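Local coordinates for putidaredoxin reductase (Pseudomonas putida, PDB 1Q1R), which uses FAD to pass electrons from NADH to putidaredoxin, the iron-sulfur protein that in turn reduces cytochrome P450cam, at residues A[108-113]-A[264-269]. Residues are numbered along the deposited sequence; the frame is centred on the assembly and turned at random.
With FAD (flavin-adenine dinucleotide), chain C.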
ATOM      1  N   LEU A 108      -5.783  14.867   7.751  1.00 27.01           N
ATOM      2  CA  LEU A 108      -6.599  13.697   7.477  1.00 26.70           C
ATOM      3  C   LEU A 108      -5.726  12.554   6.954  1.00 26.92           C
ATOM      4  O   LEU A 108      -5.311  12.547   5.791  1.00 26.38           O
ATOM      5  CB  LEU A 108      -7.693  14.045   6.462  1.00 26.24           C
ATOM      6  CG  LEU A 108      -8.623  15.193   6.895  1.00 26.78           C
ATOM      7  CD1 LEU A 108      -9.708  15.392   5.854  1.00 26.14           C
ATOM      8  CD2 LEU A 108      -9.244  14.879   8.261  1.00 25.26           C
ATOM      9  N   ALA A 109      -5.445  11.601   7.838  1.00 25.73           N
ATOM     10  CA  ALA A 109      -4.630  10.435   7.513  1.00 25.35           C
ATOM     11  C   ALA A 109      -5.548   9.227   7.657  1.00 25.22           C
ATOM     12  O   ALA A 109      -5.246   8.276   8.377  1.00 25.60           O
ATOM     13  CB  ALA A 109      -3.466  10.335   8.492  1.00 25.04           C
ATOM     14  N   THR A 110      -6.664   9.282   6.937  1.00 25.10           N
ATOM     15  CA  THR A 110      -7.706   8.264   6.987  1.00 24.45           C
ATOM     16  C   THR A 110      -7.489   6.964   6.228  1.00 23.99           C
ATOM     17  O   THR A 110      -8.295   6.044   6.347  1.00 23.62           O
ATOM     18  CB  THR A 110      -9.040   8.871   6.525  1.00 25.30           C
ATOM     19  OG1 THR A 110      -8.895   9.384   5.194  1.00 25.29           O
ATOM     20  CG2 THR A 110      -9.448  10.003   7.450  1.00 23.72           C
ATOM     21  N   GLY A 111      -6.421   6.891   5.442  1.00 23.16           N
ATOM     22  CA  GLY A 111      -6.134   5.679   4.697  1.00 22.80           C
ATOM     23  C   GLY A 111      -7.266   5.188   3.814  1.00 23.79           C
ATOM     24  O   GLY A 111      -7.931   5.973   3.137  1.00 23.89           O
ATOM     25  N   GLY A 112      -7.479   3.877   3.816  1.00 23.20           N
ATOM     26  CA  GLY A 112      -8.537   3.300   3.008  1.00 24.35           C
ATOM     27  C   GLY A 112      -9.111   2.060   3.664  1.00 25.02           C
ATOM     28  O   GLY A 112      -8.634   1.632   4.717  1.00 23.68           O
ATOM     29  N   ARG A 113     -10.138   1.490   3.043  1.00 25.65           N
ATOM     30  CA  ARG A 113     -10.783   0.286   3.551  1.00 26.92           C
ATOM     31  C   ARG A 113     -10.889  -0.742   2.424  1.00 27.03           C
ATOM     32  O   ARG A 113     -10.971  -0.378   1.250  1.00 27.63           O
ATOM     33  CB  ARG A 113     -12.176   0.626   4.091  1.00 28.68           C
ATOM     34  CG  ARG A 113     -13.082   1.326   3.085  1.00 30.21           C
ATOM     35  CD  ARG A 113     -14.468   1.561   3.669  1.00 32.50           C
ATOM     36  NE  ARG A 113     -15.402   2.090   2.677  1.00 33.03           N
ATOM     37  CZ  ARG A 113     -15.528   3.376   2.364  1.00 34.34           C
ATOM     38  NH1 ARG A 113     -14.781   4.295   2.970  1.00 33.70           N
ATOM     39  NH2 ARG A 113     -16.408   3.746   1.443  1.00 34.95           N
ATOM     40  N   ASN A 264     -11.515  10.005  -6.125  1.00 37.02           N
ATOM     41  CA  ASN A 264     -10.805   8.752  -5.891  1.00 36.52           C
ATOM     42  C   ASN A 264      -9.657   9.095  -4.957  1.00 35.34           C
ATOM     43  O   ASN A 264      -8.502   8.773  -5.224  1.00 35.35           O
ATOM     44  CB  ASN A 264     -10.245   8.173  -7.196  1.00 37.98           C
ATOM     45  CG  ASN A 264      -9.651   6.782  -7.008  1.00 39.54           C
ATOM     46  OD1 ASN A 264      -9.212   6.425  -5.914  1.00 39.44           O
ATOM     47  ND2 ASN A 264      -9.624   5.999  -8.078  1.00 40.07           N
ATOM     48  N   GLY A 265      -9.994   9.768  -3.865  1.00 34.40           N
ATOM     49  CA  GLY A 265      -8.999  10.176  -2.895  1.00 33.33           C
ATOM     50  C   GLY A 265      -9.237  11.622  -2.523  1.00 33.08           C
ATOM     51  O   GLY A 265     -10.020  12.312  -3.178  1.00 33.53           O
ATOM     52  N   ILE A 266      -8.578  12.081  -1.467  1.00 32.21           N
ATOM     53  CA  ILE A 266      -8.718  13.458  -1.019  1.00 32.17           C
ATOM     54  C   ILE A 266      -7.674  14.320  -1.734  1.00 32.72           C
ATOM     55  O   ILE A 266      -6.468  14.161  -1.531  1.00 32.14           O
ATOM     56  CB  ILE A 266      -8.532  13.554   0.508  1.00 31.41           C
ATOM     57  CG1 ILE A 266      -9.576  12.671   1.200  1.00 31.35           C
ATOM     58  CG2 ILE A 266      -8.662  15.004   0.964  1.00 30.96           C
ATOM     59  CD1 ILE A 266      -9.463  12.631   2.707  1.00 30.65           C
ATOM     60  N   VAL A 267      -8.152  15.223  -2.584  1.00 32.93           N
ATOM     61  CA  VAL A 267      -7.281  16.101  -3.359  1.00 32.99           C
ATOM     62  C   VAL A 267      -6.491  17.086  -2.503  1.00 32.93           C
ATOM     63  O   VAL A 267      -7.052  17.789  -1.666  1.00 33.60           O
ATOM     64  CB  VAL A 267      -8.102  16.892  -4.407  1.00 33.18           C
ATOM     65  CG1 VAL A 267      -7.196  17.840  -5.185  1.00 33.37           C
ATOM     66  CG2 VAL A 267      -8.797  15.922  -5.354  1.00 32.96           C
ATOM     67  N   ILE A 268      -5.179  17.123  -2.713  1.00 32.92           N
ATOM     68  CA  ILE A 268      -4.306  18.033  -1.983  1.00 33.05           C
ATOM     69  C   ILE A 268      -3.364  18.729  -2.961  1.00 34.17           C
ATOM     70  O   ILE A 268      -3.076  18.198  -4.039  1.00 33.20           O
ATOM     71  CB  ILE A 268      -3.456  17.290  -0.928  1.00 33.19           C
ATOM     72  CG1 ILE A 268      -2.550  16.257  -1.605  1.00 32.32           C
ATOM     73  CG2 ILE A 268      -4.365  16.608   0.073  1.00 33.88           C
ATOM     74  CD1 ILE A 268      -1.490  15.687  -0.687  1.00 31.01           C
ATOM     75  N   ASN A 269      -2.881  19.911  -2.586  1.00 35.19           N
ATOM     76  CA  ASN A 269      -1.972  20.657  -3.451  1.00 36.75           C
ATOM     77  C   ASN A 269      -0.509  20.439  -3.087  1.00 37.16           C
ATOM     78  O   ASN A 269      -0.190  19.641  -2.204  1.00 37.53           O
ATOM     79  CB  ASN A 269      -2.292  22.160  -3.427  1.00 36.04           C
ATOM     80  CG  ASN A 269      -2.172  22.768  -2.046  1.00 36.14           C
ATOM     81  OD1 ASN A 269      -1.353  22.344  -1.234  1.00 35.63           O
ATOM     82  ND2 ASN A 269      -2.979  23.792  -1.781  1.00 37.74           N
TER
HETATM   83  PA  FAD C 749      -4.228   3.233   7.084  1.00 22.85           P
HETATM   84  O1A FAD C 749      -5.483   2.685   6.515  1.00 21.51           O
HETATM   85  O2A FAD C 749      -3.156   2.288   7.471  1.00 23.56           O
HETATM   86  O5B FAD C 749      -4.573   4.139   8.359  1.00 22.88           O
HETATM   87  C5B FAD C 749      -5.740   4.968   8.405  1.00 24.60           C
HETATM   88  C4B FAD C 749      -6.401   4.816   9.786  1.00 25.32           C
HETATM   89  O4B FAD C 749      -7.351   5.919  10.009  1.00 24.74           O
HETATM   90  C3B FAD C 749      -7.231   3.525   9.860  1.00 25.39           C
HETATM   91  O3B FAD C 749      -7.112   2.964  11.174  1.00 25.67           O
HETATM   92  C2B FAD C 749      -8.643   4.013   9.651  1.00 25.76           C
HETATM   93  O2B FAD C 749      -9.575   3.125  10.276  1.00 26.90           O
HETATM   94  C1B FAD C 749      -8.616   5.334  10.392  1.00 25.83           C
HETATM   95  N9A FAD C 749      -9.772   6.224  10.096  1.00 27.11           N
HETATM   96  C8A FAD C 749     -10.321   6.463   8.892  1.00 27.77           C
HETATM   97  N7A FAD C 749     -11.355   7.301   9.043  1.00 28.81           N
HETATM   98  C5A FAD C 749     -11.457   7.593  10.337  1.00 28.55           C
HETATM   99  C6A FAD C 749     -12.328   8.392  11.081  1.00 29.91           C
HETATM  100  N6A FAD C 749     -13.318   9.048  10.480  1.00 29.37           N
HETATM  101  N1A FAD C 749     -12.160   8.484  12.424  1.00 29.68           N
HETATM  102  C2A FAD C 749     -11.175   7.820  13.044  1.00 29.78           C
HETATM  103  N3A FAD C 749     -10.331   7.045  12.346  1.00 27.80           N
HETATM  104  C4A FAD C 749     -10.453   6.917  11.002  1.00 27.75           C
HETATM  105  N1  FAD C 749       3.303  -0.969   1.480  1.00 21.11           N
HETATM  106  C2  FAD C 749       4.631  -1.089   1.052  1.00 21.86           C
HETATM  107  O2  FAD C 749       5.244  -0.095   0.666  1.00 25.16           O
HETATM  108  N3  FAD C 749       5.256  -2.349   1.082  1.00 19.74           N
HETATM  109  C4  FAD C 749       4.548  -3.482   1.546  1.00 20.01           C
HETATM  110  O4  FAD C 749       5.121  -4.568   1.608  1.00 19.62           O
HETATM  111  C4X FAD C 749       3.215  -3.359   1.972  1.00 19.58           C
HETATM  112  N5  FAD C 749       2.540  -4.434   2.471  1.00 18.41           N
HETATM  113  C5X FAD C 749       1.269  -4.335   2.960  1.00 18.89           C
HETATM  114  C6  FAD C 749       0.619  -5.467   3.493  1.00 17.76           C
HETATM  115  C7  FAD C 749      -0.687  -5.358   4.023  1.00 17.37           C
HETATM  116  C7M FAD C 749      -1.388  -6.618   4.567  1.00 17.13           C
HETATM  117  C8  FAD C 749      -1.344  -4.102   4.026  1.00 16.67           C
HETATM  118  C8M FAD C 749      -2.753  -3.938   4.617  1.00 16.73           C
HETATM  119  C9  FAD C 749      -0.695  -2.974   3.493  1.00 17.47           C
HETATM  120  C9A FAD C 749       0.607  -3.084   2.959  1.00 17.80           C
HETATM  121  N10 FAD C 749       1.285  -1.952   2.431  1.00 20.28           N
HETATM  122  C10 FAD C 749       2.599  -2.096   1.940  1.00 19.12           C
HETATM  123  C1' FAD C 749       0.610  -0.619   2.380  1.00 20.18           C
HETATM  124  C2' FAD C 749       1.109   0.283   3.512  1.00 20.72           C
HETATM  125  O2' FAD C 749       1.062  -0.444   4.744  1.00 21.17           O
HETATM  126  C3' FAD C 749       0.255   1.559   3.619  1.00 20.70           C
HETATM  127  O3' FAD C 749       0.232   2.215   2.345  1.00 21.65           O
HETATM  128  C4' FAD C 749       0.828   2.509   4.679  1.00 21.09           C
HETATM  129  O4' FAD C 749       0.857   1.849   5.947  1.00 21.15           O
HETATM  130  C5' FAD C 749       0.001   3.800   4.813  1.00 21.79           C
HETATM  131  O5' FAD C 749      -1.279   3.568   5.425  1.00 20.68           O
HETATM  132  P   FAD C 749      -2.145   4.841   5.918  1.00 20.36           P
HETATM  133  O1P FAD C 749      -1.677   5.221   7.267  1.00 18.93           O
HETATM  134  O2P FAD C 749      -2.090   5.864   4.851  1.00 20.08           O
HETATM  135  O3P FAD C 749      -3.667   4.281   5.978  1.00 22.24           O
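Ile266 reaches with its CD1 methyl for Leu108, the last residue of strand 105-108, and for Thr110 in the loop that follows, within the FAD-binding, Rossmann-like part of a glutathione reductase fold. The contact illustrates how a dinucleotide-binding loop meets a neighbouring sheet of its own chain: it joins the end of strand 105-108 and the FAD-binding loop to short strand 266-267, at the edge of a three-stranded mixed sheet. Its apolar component is small: Leu108 CD1 lies 4.2 Å from Ile266 CD1, the two side chains crossing at about a right angle, and the segments bury 93 Å² between them. With CG1 anti to the carbonyl carbon (chi1 -59°) and the chain then fully extended, Ile266 presents a single methyl to both partners. Ala281 of strand 279-281 and Cys252 also pack on this isoleucine, while Leu108 rests on Val10 and Ile279, so the pair belongs to a wider buried core around the parallel sheet.

Thr110 OG1 meets Ile266 CD1 at 4.1 Å in van der Waals contact only. The hydrogen bond of this buried hydroxyl goes to the backbone O of Asn251, outside the two segments.

Ligand contacts occupy the other branch of the same threonine. Thr110 CG2 lies 3.7 Å from N7A of the FAD adenine. Beyond Thr110 the chain passes close to the pyrophosphate at Gly111, whose positive phi (55°) suits glycine. Gly111 CA sits 3.1 Å from FAD O3P, the oxygen bridging the two phosphorus atoms.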